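Local coordinates for protein Dr hemagglutinin structural subunit (Escherichia coli, PDB 1UT1) that mediates adherence of uropathogenic bacteria to the upper urinary tract by binding the Dr blood group antigen and agglutinates human erythrocytes, at residues R95-S100 with G118-I123. The protein carries 3 engineered substitutions. Residues are numbered along the deposited sequence; the frame is centred on the assembly and turned at random.
Sequences RPTDNS and GGIIGI
Strand 89-96 ends here against strand 118-125 in the immunoglobulin-like beta-sandwich of the Dr-family adhesins, and the antiparallel pairing frays into water as the chain turns off after Pro96. Strand 49-58 takes the other edge of 118-125 (Gly119 with Val55, Ile121 with Val53). Arg95 and Gly122 form a hydrogen-bonded pair: Arg95 N gives to Gly122 O at 3.0 Å in the carbonyl plane, and Gly122 N returns a bond to Arg95 O that is straighter at the hydrogen (170°), though from above the carbonyl plane. Pro96 has no N-H, but sits at a non-hydrogen-bonded position opposite Ile121, where none is needed. Its CA lies 3.3 Å from Ile120 O in a CA-H...O contact, while its CB meets Ile121 CD1; Pro96 also touches Phe109 and Trp117. The last direct rung is Thr97 N to Ile120 O, 2.9 Å, arriving nearly along the C=O axis but bent at the hydrogen.

The Thr97 side chain forks at CB, which stands 3.8 Å from Ile120 O. CG2, anti to the carbonyl carbon, lies 3.4 Å from Ile120 O and 3.6 Å from Ile120 CG2, the side chains crossing obliquely. OG1 takes the crowded position between the backbone N and carbonyl carbon (chi1 68°), beside Ile120 CB, and bonds water 1, which accepts from Ile120 N. Water 2 donates to Asp98 OD1 and Gly118 O, and Trp117 also bonds OD1. Ser100 N, approaching from above the carboxylate plane, closes an Asx turn onto OD2, and Ser100 OG adds a second bond, 2.6 Å, to the syn lone pair of Asp98 OD2.

With two protein donors on OD2 and an indole and a water on OD1, the carboxylate is probably held as the anion, anchoring the turn while waters link the diverging chains.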
loop_
_atom_site.group_PDB
_atom_site.type_symbol
_atom_site.label_atom_id
_atom_site.label_comp_id
_atom_site.label_asym_id
_atom_site.label_seq_id
_atom_site.Cartn_x
_atom_site.Cartn_y
_atom_site.Cartn_z
ATOM N N ARG A 95 -20.085 -4.870 15.312
ATOM C CA ARG A 95 -20.926 -5.923 15.877
ATOM C C ARG A 95 -20.536 -7.311 15.333
ATOM O O ARG A 95 -20.576 -7.525 14.138
ATOM C CB ARG A 95 -22.400 -5.636 15.522
ATOM C CG ARG A 95 -23.385 -6.637 16.124
ATOM C CD ARG A 95 -24.806 -6.161 15.965
ATOM N NE ARG A 95 -25.323 -6.445 14.626
ATOM C CZ ARG A 95 -25.543 -5.529 13.679
ATOM N NH1 ARG A 95 -25.273 -4.242 13.901
ATOM N NH2 ARG A 95 -26.016 -5.900 12.497
ATOM N N PRO A 96 -20.239 -8.261 16.214
ATOM C CA PRO A 96 -19.960 -9.650 15.767
ATOM C C PRO A 96 -21.225 -10.215 15.195
ATOM O O PRO A 96 -22.318 -9.806 15.595
ATOM C CB PRO A 96 -19.634 -10.393 17.072
ATOM C CG PRO A 96 -20.397 -9.636 18.132
ATOM C CD PRO A 96 -20.316 -8.158 17.688
ATOM N N THR A 97 -21.104 -11.168 14.273
ATOM C CA THR A 97 -22.300 -11.711 13.624
ATOM C C THR A 97 -22.918 -12.873 14.409
ATOM O O THR A 97 -23.977 -13.375 14.043
ATOM C CB THR A 97 -22.008 -12.191 12.184
ATOM O OG1 THR A 97 -21.153 -13.334 12.218
ATOM C CG2 THR A 97 -21.389 -11.089 11.329
ATOM N N ASP A 98 -22.242 -13.340 15.452
ATOM C CA ASP A 98 -22.812 -14.416 16.263
ATOM C C ASP A 98 -23.461 -13.761 17.493
ATOM O O ASP A 98 -23.654 -12.544 17.531
ATOM C CB ASP A 98 -21.739 -15.458 16.644
ATOM C CG ASP A 98 -20.590 -14.856 17.478
ATOM O OD1 ASP A 98 -19.667 -15.618 17.860
ATOM O OD2 ASP A 98 -20.656 -13.655 17.829
ATOM N N ASN A 99 -23.761 -14.543 18.504
ATOM C CA ASN A 99 -24.446 -14.005 19.694
ATOM C C ASN A 99 -23.520 -13.431 20.751
ATOM O O ASN A 99 -23.945 -13.249 21.890
ATOM C CB ASN A 99 -25.208 -15.134 20.400
ATOM C CG ASN A 99 -26.606 -15.286 19.919
ATOM O OD1 ASN A 99 -27.532 -14.827 20.578
ATOM N ND2 ASN A 99 -26.789 -16.157 18.938
ATOM N N SER A 100 -22.237 -13.295 20.437
ATOM C CA SER A 100 -21.267 -13.017 21.471
ATOM C C SER A 100 -21.278 -11.604 22.010
ATOM O O SER A 100 -21.655 -10.667 21.318
ATOM C CB SER A 100 -19.872 -13.479 21.072
ATOM O OG SER A 100 -19.410 -12.749 19.957
ATOM N N GLY A 118 -13.238 -17.007 16.913
ATOM C CA GLY A 118 -13.133 -16.761 15.490
ATOM C C GLY A 118 -14.539 -16.337 15.075
ATOM O O GLY A 118 -15.543 -16.836 15.616
ATOM N N GLY A 119 -14.618 -15.423 14.131
ATOM C CA GLY A 119 -15.912 -14.933 13.697
ATOM C C GLY A 119 -15.795 -13.771 12.708
ATOM O O GLY A 119 -14.749 -13.515 12.117
ATOM N N ILE A 120 -16.910 -13.113 12.511
ATOM C CA ILE A 120 -17.009 -12.030 11.551
ATOM C C ILE A 120 -17.512 -10.834 12.328
ATOM O O ILE A 120 -18.479 -10.942 13.079
ATOM C CB ILE A 120 -18.070 -12.378 10.483
ATOM C CG1 ILE A 120 -17.679 -13.657 9.725
ATOM C CG2 ILE A 120 -18.265 -11.199 9.513
ATOM C CD1 ILE A 120 -18.824 -14.274 8.921
ATOM N N ILE A 121 -16.817 -9.716 12.195
ATOM C CA ILE A 121 -17.241 -8.463 12.809
ATOM C C ILE A 121 -17.786 -7.598 11.654
ATOM O O ILE A 121 -17.112 -7.406 10.653
ATOM C CB ILE A 121 -16.021 -7.713 13.400
ATOM C CG1 ILE A 121 -15.394 -8.491 14.575
ATOM C CG2 ILE A 121 -16.415 -6.281 13.809
ATOM C CD1 ILE A 121 -16.222 -8.536 15.772
ATOM N N GLY A 122 -19.010 -7.120 11.784
ATOM C CA GLY A 122 -19.593 -6.232 10.785
ATOM C C GLY A 122 -19.371 -4.778 11.229
ATOM O O GLY A 122 -19.485 -4.454 12.414
ATOM N N ILE A 123 -19.088 -3.916 10.271
ATOM C CA ILE A 123 -18.937 -2.482 10.538
ATOM C C ILE A 123 -20.135 -1.829 9.812
ATOM O O ILE A 123 -20.313 -2.055 8.597
ATOM C CB ILE A 123 -17.660 -1.945 9.884
ATOM C CG1 ILE A 123 -16.411 -2.727 10.359
ATOM C CG2 ILE A 123 -17.510 -0.435 10.185
ATOM C CD1 ILE A 123 -16.223 -2.756 11.893
HETATM O O HOH W 1 -19.166 -14.136 13.971
HETATM O O HOH W 2 -18.306 -16.886 15.732
#